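Metallo-carboxypeptidase (Pseudomonas aeruginosa, PDB 4A39) probably acts as a zinc-dependent carboxypeptidase of the cytosolic M14 type, removing residues from the C-terminal end of peptide substrates. Local coordinates at residues G23-I28 and F67-A72; S82-V87 and D105-Q110; A121-Y126 and A367-L372; L147-G150 and R156-E159. All coordinates share one frame; numbering follows the deposited sequence.

Interaction 1: G23-I28 and F67-A72; sequences GNIQVI and FTLVNA
Ile28 and Val70 reach toward each other tip to tip. The methyl CD1 of Ile28 lies 3.4 Å from Val70 CG2, closer than usual for two carbons, so the packing here is tight. The other branch, Val70 CG1, is 4.1 Å from the same Ile28 CD1, so the isoleucine end meets both arms of the valine fork. Ile28 gets there with an extended side chain: CD1 is anti to CA about the CB-CG1 bond (chi2 176°). This pair lies near the surface, and both residues also touch Arg37.

The two segments belong to the beta-sandwich of the N-terminal domain but are not adjacent strands. Strand 36-39 runs between them, pairing with Ile28 on one side and with Thr68 on the other.

The second pair lies deeper and meets differently. Ile25 and Leu69 cross at about a right angle, with Ile25 CD1 4.1 Å from Leu69 CD2. Neither CB points straight at the other segment; the branch ends make the contact. Leu69 also rests on Leu107 and Phe109, and Ile25 on Phe54. After Leu69 the chain makes a type I turn, closed by Ala72 N to Leu69 O at 3.3 Å, and this turn presents Val70 to Ile28.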
loop_
_atom_site.group_PDB
_atom_site.type_symbol
_atom_site.label_atom_id
_atom_site.label_comp_id
_atom_site.label_asym_id
_atom_site.label_seq_id
_atom_site.Cartn_x
_atom_site.Cartn_y
_atom_site.Cartn_z
ATOM N N GLY A 23 0.683 10.436 -11.925
ATOM C CA GLY A 23 -0.091 10.342 -13.147
ATOM C C GLY A 23 0.402 9.221 -14.048
ATOM O O GLY A 23 1.599 8.937 -14.110
ATOM N N ASN A 24 -0.528 8.566 -14.731
ATOM C CA ASN A 24 -0.179 7.497 -15.662
ATOM C C ASN A 24 -1.273 7.237 -16.686
ATOM O O ASN A 24 -2.359 6.749 -16.353
ATOM C CB ASN A 24 0.122 6.182 -14.929
ATOM C CG ASN A 24 0.537 5.066 -15.885
ATOM O OD1 ASN A 24 -0.033 4.920 -16.967
ATOM N ND2 ASN A 24 1.520 4.268 -15.482
ATOM N N ILE A 25 -0.975 7.574 -17.937
ATOM C CA ILE A 25 -1.891 7.337 -19.046
ATOM C C ILE A 25 -1.288 7.864 -20.342
ATOM O O ILE A 25 -0.469 8.787 -20.330
ATOM C CB ILE A 25 -3.269 8.026 -18.833
ATOM C CG1 ILE A 25 -4.362 7.243 -19.567
ATOM C CG2 ILE A 25 -3.251 9.447 -19.373
ATOM C CD1 ILE A 25 -4.661 5.901 -18.948
ATOM N N GLN A 26 -1.692 7.248 -21.450
ATOM C CA GLN A 26 -1.282 7.651 -22.791
ATOM C C GLN A 26 -2.604 7.855 -23.521
ATOM O O GLN A 26 -3.445 6.959 -23.538
ATOM C CB GLN A 26 -0.468 6.548 -23.483
ATOM C CG GLN A 26 0.922 6.303 -22.877
ATOM C CD GLN A 26 1.942 7.368 -23.252
ATOM O OE1 GLN A 26 1.647 8.561 -23.240
ATOM N NE2 GLN A 26 3.162 6.933 -23.568
ATOM N N VAL A 27 -2.804 9.033 -24.106
ATOM C CA VAL A 27 -4.050 9.304 -24.819
ATOM C C VAL A 27 -3.969 8.822 -26.261
ATOM O O VAL A 27 -3.040 9.167 -26.978
ATOM C CB VAL A 27 -4.375 10.816 -24.826
ATOM C CG1 VAL A 27 -5.635 11.084 -25.645
ATOM C CG2 VAL A 27 -4.562 11.306 -23.400
ATOM N N ILE A 28 -4.940 8.013 -26.676
ATOM C CA ILE A 28 -4.971 7.518 -28.044
ATOM C C ILE A 28 -5.917 8.410 -28.832
ATOM O O ILE A 28 -5.522 9.048 -29.807
ATOM C CB ILE A 28 -5.472 6.059 -28.109
ATOM C CG1 ILE A 28 -4.474 5.141 -27.395
ATOM C CG2 ILE A 28 -5.653 5.629 -29.563
ATOM C CD1 ILE A 28 -4.913 3.698 -27.301
ATOM N N PHE A 67 -15.087 5.240 -21.509
ATOM C CA PHE A 67 -13.639 5.067 -21.556
ATOM C C PHE A 67 -13.210 3.619 -21.742
ATOM O O PHE A 67 -13.894 2.697 -21.295
ATOM C CB PHE A 67 -13.018 5.578 -20.252
ATOM C CG PHE A 67 -13.282 7.030 -19.971
ATOM C CD1 PHE A 67 -14.478 7.431 -19.377
ATOM C CD2 PHE A 67 -12.332 7.996 -20.291
ATOM C CE1 PHE A 67 -14.723 8.774 -19.100
ATOM C CE2 PHE A 67 -12.566 9.346 -20.018
ATOM C CZ PHE A 67 -13.765 9.737 -19.420
ATOM N N THR A 68 -12.068 3.436 -22.397
ATOM C CA THR A 68 -11.502 2.111 -22.609
ATOM C C THR A 68 -9.986 2.144 -22.455
ATOM O O THR A 68 -9.315 2.962 -23.079
ATOM C CB THR A 68 -11.798 1.556 -24.023
ATOM O OG1 THR A 68 -13.208 1.359 -24.186
ATOM C CG2 THR A 68 -11.072 0.220 -24.225
ATOM N N LEU A 69 -9.459 1.274 -21.597
ATOM C CA LEU A 69 -8.014 1.158 -21.427
ATOM C C LEU A 69 -7.725 -0.026 -22.345
ATOM O O LEU A 69 -7.846 -1.186 -21.949
ATOM C CB LEU A 69 -7.660 0.846 -19.969
ATOM C CG LEU A 69 -8.170 1.881 -18.960
ATOM C CD1 LEU A 69 -7.562 1.602 -17.589
ATOM C CD2 LEU A 69 -7.796 3.287 -19.430
ATOM N N VAL A 70 -7.366 0.293 -23.585
ATOM C CA VAL A 70 -7.129 -0.699 -24.628
ATOM C C VAL A 70 -6.067 -1.766 -24.401
ATOM O O VAL A 70 -6.153 -2.849 -24.986
ATOM C CB VAL A 70 -6.819 -0.013 -25.979
ATOM C CG1 VAL A 70 -7.901 1.006 -26.307
ATOM C CG2 VAL A 70 -5.446 0.639 -25.936
ATOM N N ASN A 71 -5.073 -1.484 -23.562
ATOM C CA ASN A 71 -4.017 -2.464 -23.335
ATOM C C ASN A 71 -4.086 -3.158 -21.977
ATOM O O ASN A 71 -3.105 -3.733 -21.511
ATOM C CB ASN A 71 -2.640 -1.816 -23.547
ATOM C CG ASN A 71 -2.341 -0.713 -22.548
ATOM O OD1 ASN A 71 -3.242 -0.193 -21.889
ATOM N ND2 ASN A 71 -1.063 -0.339 -22.445
ATOM N N ALA A 72 -5.259 -3.122 -21.354
ATOM C CA ALA A 72 -5.447 -3.766 -20.055
ATOM C C ALA A 72 -5.098 -5.257 -20.136
ATOM O O ALA A 72 -4.603 -5.845 -19.176
ATOM C CB ALA A 72 -6.895 -3.583 -19.589
#

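Interaction 2: S82-V87 and D105-Q110; sequences SGYQAV and DGLHFQ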
loop_
_atom_site.group_PDB
_atom_site.type_symbol
_atom_site.label_atom_id
_atom_site.label_comp_id
_atom_site.label_asym_id
_atom_site.label_seq_id
_atom_site.Cartn_x
_atom_site.Cartn_y
_atom_site.Cartn_z
ATOM N N SER A 82 -11.335 -8.405 -13.988
ATOM C CA SER A 82 -12.694 -8.901 -13.835
ATOM C C SER A 82 -13.199 -8.557 -12.433
ATOM O O SER A 82 -12.547 -8.868 -11.435
ATOM C CB SER A 82 -12.731 -10.417 -14.051
ATOM O OG SER A 82 -14.041 -10.924 -13.877
ATOM N N GLY A 83 -14.351 -7.895 -12.368
ATOM C CA GLY A 83 -14.921 -7.524 -11.086
ATOM C C GLY A 83 -14.395 -6.216 -10.522
ATOM O O GLY A 83 -14.824 -5.773 -9.454
ATOM N N TYR A 84 -13.460 -5.597 -11.232
ATOM C CA TYR A 84 -12.883 -4.335 -10.782
ATOM C C TYR A 84 -13.638 -3.130 -11.334
ATOM O O TYR A 84 -13.949 -3.069 -12.524
ATOM C CB TYR A 84 -11.414 -4.229 -11.204
ATOM C CG TYR A 84 -10.844 -2.851 -10.954
ATOM C CD1 TYR A 84 -10.466 -2.452 -9.674
ATOM C CD2 TYR A 84 -10.784 -1.910 -11.982
ATOM C CE1 TYR A 84 -10.053 -1.137 -9.418
ATOM C CE2 TYR A 84 -10.375 -0.602 -11.741
ATOM C CZ TYR A 84 -10.017 -0.221 -10.460
ATOM O OH TYR A 84 -9.652 1.083 -10.227
ATOM N N GLN A 85 -13.918 -2.172 -10.455
ATOM C CA GLN A 85 -14.612 -0.947 -10.833
ATOM C C GLN A 85 -13.649 0.221 -10.634
ATOM O O GLN A 85 -13.098 0.391 -9.547
ATOM C CB GLN A 85 -15.850 -0.734 -9.953
ATOM C CG GLN A 85 -16.846 -1.893 -9.946
ATOM C CD GLN A 85 -17.375 -2.231 -11.328
ATOM O OE1 GLN A 85 -16.952 -3.209 -11.950
ATOM N NE2 GLN A 85 -18.298 -1.419 -11.818
ATOM N N ALA A 86 -13.444 1.014 -11.685
ATOM C CA ALA A 86 -12.546 2.167 -11.626
ATOM C C ALA A 86 -13.035 3.214 -10.629
ATOM O O ALA A 86 -14.229 3.312 -10.360
ATOM C CB ALA A 86 -12.421 2.797 -13.006
ATOM N N VAL A 87 -12.102 4.000 -10.097
ATOM C CA VAL A 87 -12.436 5.041 -9.135
ATOM C C VAL A 87 -12.325 6.406 -9.811
ATOM O O VAL A 87 -11.474 6.614 -10.679
ATOM C CB VAL A 87 -11.482 4.997 -7.919
ATOM C CG1 VAL A 87 -12.123 5.681 -6.732
ATOM C CG2 VAL A 87 -11.127 3.554 -7.585
ATOM N N ASP A 105 -11.361 -6.371 -25.431
ATOM C CA ASP A 105 -11.038 -5.024 -25.891
ATOM C C ASP A 105 -10.381 -4.174 -24.800
ATOM O O ASP A 105 -9.833 -3.104 -25.081
ATOM C CB ASP A 105 -12.301 -4.331 -26.411
ATOM C CG ASP A 105 -12.004 -2.991 -27.061
ATOM O OD1 ASP A 105 -11.086 -2.935 -27.906
ATOM O OD2 ASP A 105 -12.690 -1.999 -26.736
ATOM N N GLY A 106 -10.438 -4.655 -23.560
ATOM C CA GLY A 106 -9.821 -3.937 -22.457
ATOM C C GLY A 106 -10.768 -3.603 -21.319
ATOM O O GLY A 106 -11.874 -4.134 -21.250
ATOM N N LEU A 107 -10.323 -2.732 -20.413
ATOM C CA LEU A 107 -11.160 -2.310 -19.292
ATOM C C LEU A 107 -12.006 -1.145 -19.774
ATOM O O LEU A 107 -11.485 -0.211 -20.382
ATOM C CB LEU A 107 -10.309 -1.840 -18.105
ATOM C CG LEU A 107 -11.109 -1.358 -16.884
ATOM C CD1 LEU A 107 -11.714 -2.560 -16.174
ATOM C CD2 LEU A 107 -10.218 -0.583 -15.933
ATOM N N HIS A 108 -13.307 -1.205 -19.502
ATOM C CA HIS A 108 -14.224 -0.146 -19.898
ATOM C C HIS A 108 -14.943 0.406 -18.674
ATOM O O HIS A 108 -15.261 -0.335 -17.750
ATOM C CB HIS A 108 -15.293 -0.678 -20.863
ATOM C CG HIS A 108 -14.744 -1.452 -22.021
ATOM N ND1 HIS A 108 -14.644 -2.827 -22.020
ATOM C CD2 HIS A 108 -14.253 -1.038 -23.213
ATOM C CE1 HIS A 108 -14.116 -3.227 -23.165
ATOM N NE2 HIS A 108 -13.868 -2.160 -23.905
ATOM N N PHE A 109 -15.183 1.713 -18.666
ATOM C CA PHE A 109 -15.940 2.331 -17.590
ATOM C C PHE A 109 -16.674 3.552 -18.134
ATOM O O PHE A 109 -16.200 4.211 -19.066
ATOM C CB PHE A 109 -15.057 2.653 -16.363
ATOM C CG PHE A 109 -13.772 3.380 -16.671
ATOM C CD1 PHE A 109 -13.721 4.772 -16.664
ATOM C CD2 PHE A 109 -12.594 2.667 -16.875
ATOM C CE1 PHE A 109 -12.510 5.445 -16.850
ATOM C CE2 PHE A 109 -11.374 3.333 -17.063
ATOM C CZ PHE A 109 -11.336 4.722 -17.049
ATOM N N GLN A 110 -17.853 3.822 -17.577
ATOM C CA GLN A 110 -18.671 4.934 -18.038
ATOM C C GLN A 110 -19.090 5.907 -16.945
ATOM O O GLN A 110 -19.259 5.535 -15.779
ATOM C CB GLN A 110 -19.942 4.413 -18.729
ATOM C CG GLN A 110 -19.726 3.368 -19.827
ATOM C CD GLN A 110 -19.467 1.970 -19.285
ATOM O OE1 GLN A 110 -20.169 1.498 -18.391
ATOM N NE2 GLN A 110 -18.462 1.298 -19.838
#
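Ala86 meets Phe109 through a CH-pi contact. Ala86 CB sits over one face, 4.1 Å from the Phe109 ring centroid and 19° off the ring normal. It is offset toward the rim: Ala86 CB is 3.9 Å from Phe109 CD2, and CG is as near. Phe109 CG lies between the backbone N and the carbonyl carbon (chi1 49°), which turns the ring toward Ala86. The same ring also meets Phe67 and Phe120, in the aromatic core of the N-terminal beta-sandwich.

The second apolar pair is edge-on. Leu107 CD2 approaches Tyr84 CE2 at 4.2 Å, close to the ring plane, and the two side chains cross at about a right angle. Tyr84 OH is hydrogen-bonded to Tyr122 O.

One side-chain hydrogen bond forms inside segment 105-110. His108 NE2 donates to Asp105 OD2 at 3.1 Å in a nearly straight bond (175°). The oxygen lies in the imidazole plane; the donor meets it on its anti side, tilted out of the carboxylate plane. Asp105 OD2 also pairs with Arg37 NH1 in a salt bridge, which probably favours the charged carboxylate.

Between the two segments the contact is apolar, made by buried carbon surfaces; the loop's polar bonds go to other partners.

Interaction 3: A121-Y126 and A367-L372; sequences AYFEPY and ARSKRL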
loop_
_atom_site.group_PDB
_atom_site.type_symbol
_atom_site.label_atom_id
_atom_site.label_comp_id
_atom_site.label_asym_id
_atom_site.label_seq_id
_atom_site.Cartn_x
_atom_site.Cartn_y
_atom_site.Cartn_z
ATOM N N ALA A 121 -8.620 6.984 -11.376
ATOM C CA ALA A 121 -7.415 6.323 -10.891
ATOM C C ALA A 121 -7.711 4.874 -10.535
ATOM O O ALA A 121 -8.870 4.493 -10.367
ATOM C CB ALA A 121 -6.850 7.057 -9.678
ATOM N N TYR A 122 -6.660 4.069 -10.421
ATOM C CA TYR A 122 -6.813 2.654 -10.098
ATOM C C TYR A 122 -7.194 2.499 -8.624
ATOM O O TYR A 122 -7.840 1.520 -8.234
ATOM C CB TYR A 122 -5.515 1.910 -10.430
ATOM C CG TYR A 122 -5.593 0.398 -10.360
ATOM C CD1 TYR A 122 -6.753 -0.287 -10.742
ATOM C CD2 TYR A 122 -4.493 -0.351 -9.945
ATOM C CE1 TYR A 122 -6.814 -1.681 -10.709
ATOM C CE2 TYR A 122 -4.542 -1.742 -9.908
ATOM C CZ TYR A 122 -5.703 -2.401 -10.290
ATOM O OH TYR A 122 -5.752 -3.780 -10.247
ATOM N N PHE A 123 -6.779 3.469 -7.816
ATOM C CA PHE A 123 -7.111 3.516 -6.390
ATOM C C PHE A 123 -6.944 4.967 -5.948
ATOM O O PHE A 123 -6.232 5.732 -6.596
ATOM C CB PHE A 123 -6.185 2.623 -5.550
ATOM C CG PHE A 123 -6.705 2.367 -4.156
ATOM C CD1 PHE A 123 -7.657 1.376 -3.929
ATOM C CD2 PHE A 123 -6.278 3.144 -3.082
ATOM C CE1 PHE A 123 -8.175 1.167 -2.652
ATOM C CE2 PHE A 123 -6.791 2.941 -1.799
ATOM C CZ PHE A 123 -7.741 1.951 -1.586
ATOM N N GLU A 124 -7.598 5.350 -4.853
ATOM C CA GLU A 124 -7.483 6.714 -4.333
ATOM C C GLU A 124 -5.986 6.998 -4.136
ATOM O O GLU A 124 -5.353 6.412 -3.266
ATOM C CB GLU A 124 -8.236 6.818 -3.002
ATOM C CG GLU A 124 -8.324 8.226 -2.438
ATOM C CD GLU A 124 -9.296 8.341 -1.276
ATOM O OE1 GLU A 124 -9.902 7.320 -0.877
ATOM O OE2 GLU A 124 -9.454 9.465 -0.760
ATOM N N PRO A 125 -5.411 7.917 -4.936
ATOM C CA PRO A 125 -3.985 8.264 -4.862
ATOM C C PRO A 125 -3.471 8.938 -3.596
ATOM O O PRO A 125 -4.187 9.704 -2.947
ATOM C CB PRO A 125 -3.774 9.168 -6.081
ATOM C CG PRO A 125 -4.933 8.848 -6.985
ATOM C CD PRO A 125 -6.065 8.676 -6.015
ATOM N N TYR A 126 -2.214 8.643 -3.267
ATOM C CA TYR A 126 -1.543 9.239 -2.118
ATOM C C TYR A 126 -0.351 9.983 -2.716
ATOM O O TYR A 126 0.642 9.367 -3.103
ATOM C CB TYR A 126 -1.059 8.167 -1.137
ATOM C CG TYR A 126 -0.877 8.712 0.260
ATOM C CD1 TYR A 126 0.194 9.553 0.570
ATOM C CD2 TYR A 126 -1.832 8.470 1.244
ATOM C CE1 TYR A 126 0.300 10.146 1.829
ATOM C CE2 TYR A 126 -1.739 9.058 2.505
ATOM C CZ TYR A 126 -0.674 9.895 2.791
ATOM O OH TYR A 126 -0.596 10.495 4.027
ATOM N N ALA A 367 -9.980 5.817 3.328
ATOM C CA ALA A 367 -10.533 5.870 4.682
ATOM C C ALA A 367 -10.556 4.507 5.367
ATOM O O ALA A 367 -10.230 4.397 6.554
ATOM C CB ALA A 367 -11.938 6.463 4.650
ATOM N N ARG A 368 -10.941 3.467 4.632
ATOM C CA ARG A 368 -10.980 2.130 5.213
ATOM C C ARG A 368 -9.556 1.622 5.456
ATOM O O ARG A 368 -9.320 0.853 6.385
ATOM C CB ARG A 368 -11.773 1.182 4.307
ATOM C CG ARG A 368 -13.260 1.536 4.265
ATOM C CD ARG A 368 -14.017 0.772 3.191
ATOM N NE ARG A 368 -14.360 -0.590 3.587
ATOM C CZ ARG A 368 -14.974 -1.453 2.786
ATOM N NH1 ARG A 368 -15.302 -1.088 1.554
ATOM N NH2 ARG A 368 -15.275 -2.676 3.218
ATOM N N SER A 369 -8.611 2.068 4.633
ATOM C CA SER A 369 -7.211 1.684 4.792
ATOM C C SER A 369 -6.692 2.305 6.090
ATOM O O SER A 369 -5.997 1.656 6.870
ATOM C CB SER A 369 -6.387 2.185 3.604
ATOM O OG SER A 369 -6.832 1.590 2.393
ATOM N N LYS A 370 -7.041 3.570 6.309
ATOM C CA LYS A 370 -6.647 4.285 7.520
ATOM C C LYS A 370 -7.194 3.565 8.748
ATOM O O LYS A 370 -6.500 3.413 9.749
ATOM C CB LYS A 370 -7.187 5.722 7.490
ATOM C CG LYS A 370 -6.491 6.624 6.475
ATOM C CD LYS A 370 -7.060 8.038 6.460
ATOM C CE LYS A 370 -6.828 8.756 7.776
ATOM N NZ LYS A 370 -7.242 10.184 7.659
ATOM N N ARG A 371 -8.441 3.113 8.660
ATOM C CA ARG A 371 -9.081 2.423 9.777
ATOM C C ARG A 371 -8.383 1.103 10.083
ATOM O O ARG A 371 -8.199 0.743 11.249
ATOM C CB ARG A 371 -10.564 2.168 9.467
ATOM C CG ARG A 371 -11.433 1.984 10.707
ATOM C CD ARG A 371 -12.189 0.661 10.710
ATOM N NE ARG A 371 -13.017 0.457 9.520
ATOM C CZ ARG A 371 -14.053 1.216 9.172
ATOM N NH1 ARG A 371 -14.407 2.252 9.920
ATOM N NH2 ARG A 371 -14.736 0.936 8.067
ATOM N N LEU A 372 -7.995 0.373 9.040
ATOM C CA LEU A 372 -7.311 -0.897 9.246
ATOM C C LEU A 372 -5.998 -0.641 9.986
ATOM O O LEU A 372 -5.590 -1.431 10.842
ATOM C CB LEU A 372 -7.039 -1.595 7.909
ATOM C CG LEU A 372 -6.373 -2.974 8.003
ATOM C CD1 LEU A 372 -7.320 -3.979 8.648
ATOM C CD2 LEU A 372 -5.991 -3.439 6.602
HETATM O O HOH W 1 -11.439 7.428 1.403
#
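Phe123 pushes the far end of its ring against Ser369. CZ of Phe123 is 4.1 Å from Ser369 OG, an oblique van der Waals approach. This is a seam between two domains: the chain leaving the N-terminal beta-sandwich meets the first turns of helix 366-383 in the carboxypeptidase domain. Phe123 CG is anti to the backbone N (chi1 -165°), and the ring extends from the loop toward the helix. Met185, of helix 185-196, touches both Phe123 and Ser369. The Phe123 side chain is about 12 Å from the bound zinc ion.

Ser369 OG is hydrogen-bonded to Ser365 O, just before the helix.

The polar half of the contact runs through Glu124. Its side chain is stretched out, and OE1 accepts a hydrogen bond from Gly366 N at the start of the helix. The positive end of the helix dipole and this N-H would be expected to favour the ionised carboxylate. Glu124 OE1 is 4.5 Å from Ala367 N, and one water bridges them, donating a hydrogen bond to Glu124 OE1 at 2.8 Å and accepting one from Ala367 N at 2.9 Å.

Interaction 4: L147-G150 and R156-E159; sequences LAVG and RDIE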
loop_
_atom_site.group_PDB
_atom_site.type_symbol
_atom_site.label_atom_id
_atom_site.label_comp_id
_atom_site.label_asym_id
_atom_site.label_seq_id
_atom_site.Cartn_x
_atom_site.Cartn_y
_atom_site.Cartn_z
ATOM N N LEU A 147 14.035 9.244 13.099
ATOM C CA LEU A 147 15.215 8.496 13.519
ATOM C C LEU A 147 16.332 8.505 12.489
ATOM O O LEU A 147 17.499 8.715 12.822
ATOM C CB LEU A 147 14.834 7.046 13.829
ATOM C CG LEU A 147 15.982 6.164 14.324
ATOM C CD1 LEU A 147 16.558 6.750 15.607
ATOM C CD2 LEU A 147 15.485 4.748 14.561
ATOM N N ALA A 148 15.969 8.270 11.236
ATOM C CA ALA A 148 16.937 8.235 10.149
ATOM C C ALA A 148 16.255 8.609 8.843
ATOM O O ALA A 148 15.033 8.711 8.780
ATOM C CB ALA A 148 17.535 6.841 10.040
ATOM N N VAL A 149 17.049 8.811 7.798
ATOM C CA VAL A 149 16.499 9.157 6.497
ATOM C C VAL A 149 17.346 8.536 5.388
ATOM O O VAL A 149 18.574 8.671 5.377
ATOM C CB VAL A 149 16.415 10.703 6.312
ATOM C CG1 VAL A 149 17.806 11.321 6.324
ATOM C CG2 VAL A 149 15.681 11.033 5.028
ATOM N N GLY A 150 16.686 7.826 4.477
ATOM C CA GLY A 150 17.378 7.201 3.363
ATOM C C GLY A 150 17.220 8.041 2.107
ATOM O O GLY A 150 16.473 9.021 2.098
ATOM N N ARG A 156 15.105 11.292 -3.454
ATOM C CA ARG A 156 13.940 11.646 -2.652
ATOM C C ARG A 156 14.114 11.006 -1.273
ATOM O O ARG A 156 14.748 9.957 -1.145
ATOM C CB ARG A 156 12.657 11.153 -3.328
ATOM C CG ARG A 156 12.363 11.853 -4.654
ATOM C CD ARG A 156 10.973 11.518 -5.180
ATOM N NE ARG A 156 10.637 12.311 -6.362
ATOM C CZ ARG A 156 11.085 12.061 -7.590
ATOM N NH1 ARG A 156 11.886 11.028 -7.815
ATOM N NH2 ARG A 156 10.737 12.856 -8.594
ATOM N N ASP A 157 13.567 11.645 -0.242
ATOM C CA ASP A 157 13.692 11.145 1.126
ATOM C C ASP A 157 12.898 9.886 1.462
ATOM O O ASP A 157 11.756 9.730 1.039
ATOM C CB ASP A 157 13.270 12.219 2.137
ATOM C CG ASP A 157 14.301 13.317 2.305
ATOM O OD1 ASP A 157 15.499 13.037 2.117
ATOM O OD2 ASP A 157 13.910 14.451 2.654
ATOM N N ILE A 158 13.520 9.006 2.244
ATOM C CA ILE A 158 12.879 7.786 2.735
ATOM C C ILE A 158 12.945 7.944 4.258
ATOM O O ILE A 158 13.883 7.472 4.897
ATOM C CB ILE A 158 13.660 6.501 2.359
ATOM C CG1 ILE A 158 13.942 6.456 0.856
ATOM C CG2 ILE A 158 12.862 5.277 2.789
ATOM C CD1 ILE A 158 12.714 6.322 0.013
ATOM N N GLU A 159 11.961 8.620 4.839
ATOM C CA GLU A 159 11.965 8.840 6.283
ATOM C C GLU A 159 11.658 7.611 7.124
ATOM O O GLU A 159 10.761 6.836 6.804
ATOM C CB GLU A 159 10.969 9.939 6.667
ATOM C CG GLU A 159 11.263 11.293 6.045
ATOM C CD GLU A 159 10.435 11.556 4.806
ATOM O OE1 GLU A 159 10.097 10.581 4.099
ATOM O OE2 GLU A 159 10.132 12.739 4.536
#
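A beta hairpin joins strands 144-151 and 157-163 at one edge of the mixed sheet of the carboxypeptidase domain. The two short strand segments run antiparallel, and their axes approach to 4.5 Å. Gly150 and Ile158 form a hydrogen-bonded pair. Gly150 N donates to Ile158 O at 2.9 Å and 174°. The return bond, Ile158 N to Gly150 O, is 3.0 Å long and more bent, at 149°. Val149 and Glu159 form the next, non-hydrogen-bonded pair. Ile158 O also receives a CA-H...O contact from Val149 CA at 3.5 Å. Further from the turn the pairing is uneven: Leu147 and Ala148 both face Leu160 in a classic beta bulge.

The side chains add two contacts. Val149 and Asp157 cross obliquely, with Val149 CG2 3.5 Å from Asp157 OD1. CG2 is the branch anti to the backbone N, beside the carbonyl carbon, while CG1 takes the more crowded place (chi1 64°). On the other face, Ile158 lies against the backbone of Gly150, and its CB is 3.8 Å from Gly150 O. The end of the isoleucine then leads away from strand 144-151.

Glu159 is on the same face as Val149, and its OE1 is bonded to His131 NE2 of helix 128-138. Arg156 NH1 is hydrogen-bonded to Gln154 OE1 and also forms a salt bridge with Asp223 of helix 222-226. Ile158 packs on Phe256 of helix 252-264, which Ala148 also touches, and on Val217 of the next strand, 212-217.

How the interactions relate
Interactions 1 and 2 share one sheet of the N-terminal domain. Strands 65-69 and 106-111 are neighbours there, joined by backbone bonds such as Leu69 N to Leu107 O. Both contacts are apolar, but interaction 2 is fully buried, whereas interaction 1 reaches the surface at Ile28. Interaction 2 continues into interaction 3 through the backbone link of Val87 O and Ala121 N. Interactions 3 and 4 are both partly buried, 3 at the domain seam and 4 at a sheet edge. Interaction 3 uses water and a carboxylate at a helix start. Interaction 4 stands apart, about 37 Å from interaction 2 between centres. It alone has direct hydrogen bonds between its two segments.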